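Local coordinates for protein serine protease inhibitor (Thermoanaerobacter tengcongensis, PDB 2PEF) that probably inhibits serine-type endopeptidases, as serpins generally do, and is seen here in the latent state, at residues K80-E85 with N220-V225; A168-V173 with I316-L321. All coordinates share one frame; numbering follows the deposited sequence.

Contact 1 of 2, residues K80-E85 with N220-V225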
ATOM      1  N   LYS A  80      15.597   3.844   6.514  1.00 12.68           N
ATOM      2  CA  LYS A  80      16.183   2.529   6.798  1.00 12.64           C
ATOM      3  C   LYS A  80      15.653   1.364   5.952  1.00 12.21           C
ATOM      4  O   LYS A  80      16.193   0.251   6.023  1.00 12.75           O
ATOM      5  CB  LYS A  80      16.086   2.214   8.295  1.00 13.51           C
ATOM      6  CG  LYS A  80      17.078   3.012   9.143  1.00 12.03           C
ATOM      7  CD  LYS A  80      17.014   2.661  10.630  1.00 13.02           C
ATOM      8  CE  LYS A  80      17.658   1.310  10.957  1.00 12.46           C
ATOM      9  NZ  LYS A  80      19.067   1.162  10.464  1.00 11.23           N
ATOM     10  N   LEU A  81      14.608   1.607   5.161  1.00 11.72           N
ATOM     11  CA  LEU A  81      14.084   0.575   4.267  1.00 10.68           C
ATOM     12  C   LEU A  81      15.116   0.281   3.185  1.00 11.46           C
ATOM     13  O   LEU A  81      15.469   1.178   2.412  1.00 12.06           O
ATOM     14  CB  LEU A  81      12.746   0.992   3.643  1.00 10.96           C
ATOM     15  CG  LEU A  81      11.477   0.759   4.466  1.00 11.63           C
ATOM     16  CD1 LEU A  81      10.305   1.499   3.829  1.00 12.04           C
ATOM     17  CD2 LEU A  81      11.154  -0.733   4.650  1.00 11.57           C
ATOM     18  N   PRO A  82      15.630  -0.968   3.149  1.00 11.22           N
ATOM     19  CA  PRO A  82      16.675  -1.323   2.197  1.00 11.57           C
ATOM     20  C   PRO A  82      16.279  -1.127   0.737  1.00 11.89           C
ATOM     21  O   PRO A  82      15.113  -1.317   0.358  1.00 11.84           O
ATOM     22  CB  PRO A  82      16.929  -2.803   2.490  1.00 11.40           C
ATOM     23  CG  PRO A  82      16.507  -2.979   3.921  1.00 11.62           C
ATOM     24  CD  PRO A  82      15.288  -2.103   4.027  1.00 11.68           C
ATOM     25  N   ASN A  83      17.269  -0.743  -0.060  1.00 11.13           N
ATOM     26  CA  ASN A  83      17.102  -0.500  -1.482  1.00 11.19           C
ATOM     27  C   ASN A  83      18.403  -0.874  -2.175  1.00 10.91           C
ATOM     28  O   ASN A  83      19.332  -0.067  -2.261  1.00 11.52           O
ATOM     29  CB  ASN A  83      16.751   0.971  -1.734  1.00 11.60           C
ATOM     30  CG  ASN A  83      16.605   1.292  -3.211  1.00 11.19           C
ATOM     31  OD1 ASN A  83      16.104   0.481  -3.984  1.00 13.46           O
ATOM     32  ND2 ASN A  83      17.031   2.483  -3.604  1.00 13.81           N
ATOM     33  N   GLU A  84      18.469  -2.121  -2.634  1.00 10.27           N
ATOM     34  CA  GLU A  84      19.677  -2.671  -3.247  1.00  9.84           C
ATOM     35  C   GLU A  84      19.311  -3.364  -4.539  1.00 11.32           C
ATOM     36  O   GLU A  84      18.142  -3.677  -4.772  1.00 10.78           O
ATOM     37  CB  GLU A  84      20.334  -3.695  -2.312  1.00  9.93           C
ATOM     38  CG  GLU A  84      20.737  -3.153  -0.936  1.00 10.35           C
ATOM     39  CD  GLU A  84      21.912  -2.189  -0.990  1.00 13.81           C
ATOM     40  OE1 GLU A  84      22.889  -2.475  -1.715  1.00 13.32           O
ATOM     41  OE2 GLU A  84      21.862  -1.146  -0.302  1.00 13.28           O
ATOM     42  N   GLU A  85      20.310  -3.625  -5.377  1.00 10.77           N
ATOM     43  CA  GLU A  85      20.093  -4.436  -6.570  1.00 11.99           C
ATOM     44  C   GLU A  85      19.442  -5.763  -6.170  1.00 11.63           C
ATOM     45  O   GLU A  85      19.771  -6.339  -5.125  1.00 13.26           O
ATOM     46  CB  GLU A  85      21.405  -4.657  -7.323  1.00 12.15           C
ATOM     47  CG  GLU A  85      21.848  -3.453  -8.144  1.00 15.87           C
ATOM     48  N   ASN A 220      17.499 -10.955   1.594  1.00  9.34           N
ATOM     49  CA  ASN A 220      16.665 -11.196   2.782  1.00 10.06           C
ATOM     50  C   ASN A 220      16.088  -9.977   3.505  1.00  9.39           C
ATOM     51  O   ASN A 220      15.623 -10.093   4.643  1.00 10.44           O
ATOM     52  CB  ASN A 220      17.386 -12.111   3.775  1.00 10.48           C
ATOM     53  CG  ASN A 220      17.463 -13.540   3.280  1.00 14.80           C
ATOM     54  OD1 ASN A 220      18.442 -13.935   2.653  1.00 19.96           O
ATOM     55  ND2 ASN A 220      16.416 -14.309   3.532  1.00 15.50           N
ATOM     56  N   HIS A 221      16.089  -8.823   2.842  1.00  9.33           N
ATOM     57  CA  HIS A 221      15.454  -7.626   3.407  1.00  9.84           C
ATOM     58  C   HIS A 221      13.939  -7.726   3.360  1.00 10.48           C
ATOM     59  O   HIS A 221      13.233  -7.181   4.221  1.00 10.39           O
ATOM     60  CB  HIS A 221      15.906  -6.383   2.653  1.00 10.16           C
ATOM     61  CG  HIS A 221      17.387  -6.211   2.630  1.00 11.58           C
ATOM     62  ND1 HIS A 221      18.131  -6.029   3.776  1.00 12.16           N
ATOM     63  CD2 HIS A 221      18.265  -6.184   1.600  1.00 12.76           C
ATOM     64  CE1 HIS A 221      19.405  -5.897   3.451  1.00 10.85           C
ATOM     65  NE2 HIS A 221      19.512  -5.989   2.137  1.00  9.31           N
ATOM     66  N   TYR A 222      13.448  -8.423   2.340  1.00  9.18           N
ATOM     67  CA  TYR A 222      12.011  -8.578   2.124  1.00  8.41           C
ATOM     68  C   TYR A 222      11.675 -10.030   1.867  1.00  8.29           C
ATOM     69  O   TYR A 222      12.516 -10.798   1.408  1.00  9.86           O
ATOM     70  CB  TYR A 222      11.544  -7.713   0.949  1.00  9.87           C
ATOM     71  CG  TYR A 222      11.930  -6.262   1.113  1.00 11.34           C
ATOM     72  CD1 TYR A 222      12.952  -5.701   0.348  1.00 12.89           C
ATOM     73  CD2 TYR A 222      11.290  -5.459   2.052  1.00 12.78           C
ATOM     74  CE1 TYR A 222      13.315  -4.362   0.510  1.00 10.62           C
ATOM     75  CE2 TYR A 222      11.641  -4.127   2.224  1.00 10.42           C
ATOM     76  CZ  TYR A 222      12.657  -3.588   1.454  1.00 10.42           C
ATOM     77  OH  TYR A 222      13.009  -2.272   1.629  1.00 12.35           O
ATOM     78  N   SER A 223      10.437 -10.402   2.176  1.00 10.15           N
ATOM     79  CA  SER A 223       9.940 -11.738   1.897  1.00  9.31           C
ATOM     80  C   SER A 223       8.498 -11.696   1.412  1.00 10.84           C
ATOM     81  O   SER A 223       7.799 -10.694   1.573  1.00  9.12           O
ATOM     82  CB  SER A 223      10.049 -12.639   3.131  1.00  9.86           C
ATOM     83  OG  SER A 223      11.407 -12.863   3.473  1.00 10.93           O
ATOM     84  N   PHE A 224       8.081 -12.799   0.808  1.00 10.90           N
ATOM     85  CA  PHE A 224       6.730 -12.967   0.320  1.00 10.44           C
ATOM     86  C   PHE A 224       6.024 -13.946   1.251  1.00 11.80           C
ATOM     87  O   PHE A 224       6.478 -15.079   1.432  1.00 11.97           O
ATOM     88  CB  PHE A 224       6.768 -13.511  -1.116  1.00 12.20           C
ATOM     89  CG  PHE A 224       5.422 -13.592  -1.779  1.00 12.36           C
ATOM     90  CD1 PHE A 224       4.941 -12.528  -2.539  1.00 13.61           C
ATOM     91  CD2 PHE A 224       4.644 -14.743  -1.673  1.00 12.62           C
ATOM     92  CE1 PHE A 224       3.701 -12.596  -3.168  1.00 11.48           C
ATOM     93  CE2 PHE A 224       3.397 -14.815  -2.297  1.00 11.24           C
ATOM     94  CZ  PHE A 224       2.934 -13.744  -3.050  1.00 14.87           C
ATOM     95  N   VAL A 225       4.928 -13.486   1.849  1.00 11.15           N
ATOM     96  CA  VAL A 225       4.105 -14.308   2.729  1.00 11.47           C
ATOM     97  C   VAL A 225       2.882 -14.792   1.950  1.00 11.15           C
ATOM     98  O   VAL A 225       2.193 -13.984   1.329  1.00 10.87           O
ATOM     99  CB  VAL A 225       3.660 -13.487   3.970  1.00 12.34           C
ATOM    100  CG1 VAL A 225       2.635 -14.254   4.813  1.00 12.27           C
ATOM    101  CG2 VAL A 225       4.872 -13.097   4.806  1.00 12.47           C
TER
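Pro82, in the connection between helix 67-80 (helix D of the serpin fold) and strand 87-98 of the large sheet A, packs on His221, just before strand 222-229 of sheet B, and on Tyr222, its first residue. Leu81 is the first residue to depart from helical geometry, and Pro82 after it meets both aromatic residues. Its CB sits over one face of the imidazole, 3.6 Å from the centroid of the His221 ring, in a CH-pi contact only 19° off the ring normal. Pro82 CG follows over the ND1 side, 3.5 Å from His221 ND1. Chi1 (-56°) swings the imidazole beside its own backbone N, and chi2 (-62°) turns a face to the proline.

Tyr222 comes in from another direction, its hydroxyl end leading. Its OH donates to Pro82 O at 2.6 Å, in the carbonyl plane and on a lone pair, and that oxygen in turn lies in the plane of the phenol ring. Pro82 CD is 3.3 Å from Tyr222 OH, while Leu81 CD2 meets the ring edge 4.2 Å from Tyr222 CE2. Phe166 of strand 158-169 packs edge-to-face with the tyrosine. Replacing His221 by an alanine would probably leave the Pro82 ring without the face under its CB and open a gap between loop and strand.

Glu84 CG comes obliquely to the imidazole, 4.4 Å from His221 NE2. Glu84 OE2 is 5.9 Å from His221 NE2, not in contact; if the histidine were protonated, the carboxylate might favour that charge weakly. The chemistry thus pairs a single directional bond with an apolar CH-pi contact: the hydroxyl of a buried tyrosine is satisfied by a proline carbonyl, and one edge of the pyrrolidine meets the imidazole while its CD meets the phenol's hydroxyl end.

Contact 2 of 2, residues A168-V173 with I316-L321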
ATOM      1  N   ALA A 168      12.113  -6.810  -6.829  1.00 11.52           N
ATOM      2  CA  ALA A 168      13.031  -7.725  -6.172  1.00 11.07           C
ATOM      3  C   ALA A 168      13.111  -9.063  -6.888  1.00 11.98           C
ATOM      4  O   ALA A 168      12.133  -9.525  -7.470  1.00 11.61           O
ATOM      5  CB  ALA A 168      12.622  -7.927  -4.727  1.00 12.50           C
ATOM      6  N   GLU A 169      14.293  -9.671  -6.846  1.00 10.79           N
ATOM      7  CA  GLU A 169      14.495 -11.023  -7.344  1.00 10.67           C
ATOM      8  C   GLU A 169      14.327 -12.009  -6.190  1.00  9.73           C
ATOM      9  O   GLU A 169      14.676 -11.690  -5.054  1.00  9.37           O
ATOM     10  CB  GLU A 169      15.905 -11.147  -7.918  1.00  9.84           C
ATOM     11  CG  GLU A 169      16.187 -12.438  -8.675  1.00 14.73           C
ATOM     12  CD  GLU A 169      17.470 -12.380  -9.481  1.00 14.30           C
ATOM     13  OE1 GLU A 169      17.673 -11.393 -10.217  1.00 22.88           O
ATOM     14  OE2 GLU A 169      18.275 -13.333  -9.389  1.00 22.84           O
ATOM     15  N   TRP A 170      13.823 -13.209  -6.477  1.00  9.22           N
ATOM     16  CA  TRP A 170      13.805 -14.274  -5.471  1.00  9.84           C
ATOM     17  C   TRP A 170      15.231 -14.598  -5.046  1.00  9.84           C
ATOM     18  O   TRP A 170      16.157 -14.485  -5.845  1.00 10.16           O
ATOM     19  CB  TRP A 170      13.149 -15.546  -6.014  1.00 10.40           C
ATOM     20  CG  TRP A 170      11.715 -15.386  -6.391  1.00 10.01           C
ATOM     21  CD1 TRP A 170      11.167 -15.563  -7.637  1.00 11.91           C
ATOM     22  CD2 TRP A 170      10.635 -15.028  -5.525  1.00  9.37           C
ATOM     23  NE1 TRP A 170       9.809 -15.329  -7.594  1.00  9.39           N
ATOM     24  CE2 TRP A 170       9.457 -15.007  -6.308  1.00  9.40           C
ATOM     25  CE3 TRP A 170      10.545 -14.724  -4.153  1.00  9.02           C
ATOM     26  CZ2 TRP A 170       8.205 -14.697  -5.772  1.00  9.60           C
ATOM     27  CZ3 TRP A 170       9.299 -14.412  -3.620  1.00 10.52           C
ATOM     28  CH2 TRP A 170       8.147 -14.392  -4.430  1.00  9.59           C
ATOM     29  N   GLU A 171      15.406 -15.005  -3.794  1.00 10.80           N
ATOM     30  CA  GLU A 171      16.723 -15.450  -3.333  1.00 10.48           C
ATOM     31  C   GLU A 171      17.155 -16.661  -4.157  1.00 10.40           C
ATOM     32  O   GLU A 171      18.319 -16.772  -4.551  1.00  9.61           O
ATOM     33  CB  GLU A 171      16.712 -15.771  -1.836  1.00 12.27           C
ATOM     34  CG  GLU A 171      18.037 -16.337  -1.332  1.00 12.23           C
ATOM     35  CD  GLU A 171      18.012 -16.703   0.132  1.00 13.53           C
ATOM     36  OE1 GLU A 171      17.191 -17.563   0.524  1.00 14.31           O
ATOM     37  OE2 GLU A 171      18.836 -16.143   0.888  1.00 13.70           O
ATOM     38  N   THR A 172      16.201 -17.552  -4.420  1.00 11.39           N
ATOM     39  CA  THR A 172      16.378 -18.645  -5.360  1.00 11.79           C
ATOM     40  C   THR A 172      15.323 -18.490  -6.451  1.00 12.21           C
ATOM     41  O   THR A 172      14.138 -18.726  -6.206  1.00 12.42           O
ATOM     42  CB  THR A 172      16.194 -20.024  -4.679  1.00 13.77           C
ATOM     43  OG1 THR A 172      16.968 -20.092  -3.474  1.00 11.30           O
ATOM     44  CG2 THR A 172      16.612 -21.150  -5.616  1.00 13.09           C
ATOM     45  N   VAL A 173      15.745 -18.087  -7.647  1.00 11.91           N
ATOM     46  CA  VAL A 173      14.803 -17.969  -8.768  1.00 12.15           C
ATOM     47  C   VAL A 173      14.265 -19.342  -9.171  1.00 11.74           C
ATOM     48  O   VAL A 173      14.894 -20.367  -8.906  1.00 12.31           O
ATOM     49  CB  VAL A 173      15.404 -17.232 -10.001  1.00 12.18           C
ATOM     50  CG1 VAL A 173      15.674 -15.770  -9.677  1.00 11.79           C
ATOM     51  CG2 VAL A 173      16.671 -17.909 -10.504  1.00 14.45           C
ATOM     52  N   ILE A 316       0.795  -5.407  -9.203  1.00 11.21           N
ATOM     53  CA  ILE A 316       1.749  -6.453  -8.837  1.00 10.85           C
ATOM     54  C   ILE A 316       1.956  -7.429  -9.991  1.00 10.40           C
ATOM     55  O   ILE A 316       1.022  -7.730 -10.744  1.00 11.02           O
ATOM     56  CB  ILE A 316       1.321  -7.233  -7.557  0.50 10.95           C
ATOM     57  CG1 ILE A 316       2.444  -8.180  -7.104  0.50 10.03           C
ATOM     58  CG2 ILE A 316      -0.005  -7.984  -7.784  0.50 10.34           C
ATOM     59  CD1 ILE A 316       2.388  -8.568  -5.648  0.50 12.21           C
ATOM     60  N   SER A 317       3.186  -7.912 -10.127  1.00 10.99           N
ATOM     61  CA  SER A 317       3.483  -9.003 -11.036  1.00 11.72           C
ATOM     62  C   SER A 317       4.455  -9.940 -10.332  1.00 12.58           C
ATOM     63  O   SER A 317       5.543  -9.528  -9.934  1.00 12.82           O
ATOM     64  CB  SER A 317       4.074  -8.490 -12.352  1.00 13.25           C
ATOM     65  OG  SER A 317       4.263  -9.550 -13.276  1.00 16.16           O
ATOM     66  N   VAL A 318       4.037 -11.189 -10.164  1.00 11.56           N
ATOM     67  CA  VAL A 318       4.861 -12.239  -9.568  1.00 11.51           C
ATOM     68  C   VAL A 318       5.216 -13.249 -10.657  1.00 12.28           C
ATOM     69  O   VAL A 318       4.335 -13.781 -11.326  1.00 10.88           O
ATOM     70  CB  VAL A 318       4.115 -12.946  -8.409  1.00 11.87           C
ATOM     71  CG1 VAL A 318       4.840 -14.214  -7.968  1.00 12.50           C
ATOM     72  CG2 VAL A 318       3.935 -11.995  -7.227  1.00 14.04           C
ATOM     73  N   ASP A 319       6.509 -13.503 -10.839  1.00 12.30           N
ATOM     74  CA  ASP A 319       6.949 -14.471 -11.837  1.00 12.50           C
ATOM     75  C   ASP A 319       8.137 -15.305 -11.365  1.00 12.60           C
ATOM     76  O   ASP A 319       8.426 -15.366 -10.165  1.00 11.23           O
ATOM     77  CB  ASP A 319       7.243 -13.787 -13.187  1.00 14.07           C
ATOM     78  CG  ASP A 319       8.380 -12.767 -13.112  1.00 14.87           C
ATOM     79  OD1 ASP A 319       9.164 -12.755 -12.132  1.00 13.77           O
ATOM     80  OD2 ASP A 319       8.485 -11.964 -14.057  1.00 16.74           O
ATOM     81  N   GLU A 320       8.813 -15.951 -12.318  1.00 11.77           N
ATOM     82  CA  GLU A 320       9.895 -16.888 -12.022  1.00 11.56           C
ATOM     83  C   GLU A 320      11.142 -16.189 -11.469  1.00 11.82           C
ATOM     84  O   GLU A 320      11.903 -16.779 -10.703  1.00 11.62           O
ATOM     85  CB  GLU A 320      10.222 -17.747 -13.262  1.00 12.26           C
ATOM     86  CG  GLU A 320      10.930 -17.024 -14.426  1.00 12.77           C
ATOM     87  CD  GLU A 320      10.055 -16.024 -15.186  1.00 17.02           C
ATOM     88  OE1 GLU A 320       8.807 -16.064 -15.079  1.00 13.25           O
ATOM     89  OE2 GLU A 320      10.634 -15.187 -15.909  1.00 18.72           O
ATOM     90  N   LEU A 321      11.321 -14.923 -11.842  1.00 12.12           N
ATOM     91  CA  LEU A 321      12.466 -14.126 -11.407  1.00 12.63           C
ATOM     92  C   LEU A 321      12.254 -13.444 -10.056  1.00 11.44           C
ATOM     93  O   LEU A 321      13.196 -13.316  -9.273  1.00 10.70           O
ATOM     94  CB  LEU A 321      12.833 -13.088 -12.481  1.00 13.02           C
ATOM     95  CG  LEU A 321      14.014 -12.129 -12.284  1.00 14.13           C
ATOM     96  CD1 LEU A 321      15.345 -12.860 -12.292  1.00 15.47           C
ATOM     97  CD2 LEU A 321      14.001 -11.047 -13.361  1.00 15.27           C
TER
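Glu169, at the end of strand 158-169, runs its side chain past Leu321. With CG anti to its backbone N (chi1 -171°) and the chain extended beyond it, CG comes 3.2 Å from Leu321 O, and the carboxylate passes obliquely by the leucine, OE1 lying 3.4 Å from Leu321 CD1. Glu169 OE2 forms a salt bridge with Lys86 NZ.

Trp170 follows and is bound twice. Its backbone N donates to Leu321 O at 2.9 Å with an N-H...O angle of 161°. The indole then reaches further back along the opposing chain, and NE1 donates to Asp319 O, also at 2.9 Å and nearly straight at 164°. This acceptor lies almost in the indole plane, and the bond, together with the stacking of Tyr217 on the ring, helps orient the indole. The edge of the indole carries on to Val318, with CZ2 4.0 Å from Val318 CG1.

This is the breach of the serpin fold, where insertion of the reactive loop into sheet A begins. Residues 319-321 form the turn between strand 310-318 and strand 322-331, the reactive-loop segment, beginning with its hinge, that in this latent form is inserted into sheet A beside strand 158-169. Asp319 OD1 accepts from Gly322 N and, weakly, from Leu321 N, and Glu320 OE1 pairs with Lys265 on strand 255-273.

Beyond the bend at Glu171 and Thr172, Val173 returns to the turn: its CG1 lies alongside the leucine, 3.9 Å from Leu321 CD1, and its CB rests 3.6 Å from Glu320 O.

The centres of contacts 1 and 2 lie about 13 Å apart, where sheet A meets sheet B. Phe224, two residues beyond Tyr222 of contact 1, bridges them: its CB is 3.7 Å from Trp170 CZ3, and its CE1 is 4.1 Å from Val318 CG2. Tyr217, which stacks on Trp170 of contact 2, also touches Tyr222 and Phe224. On the sheet A side, Lys86, the mate of Glu169, directly follows the 80-85 connection. Contact 1 therefore borders the breach, while contact 2 holds the turn that leads into the inserted reactive-loop strand, the element that distinguishes the latent from the native serpin.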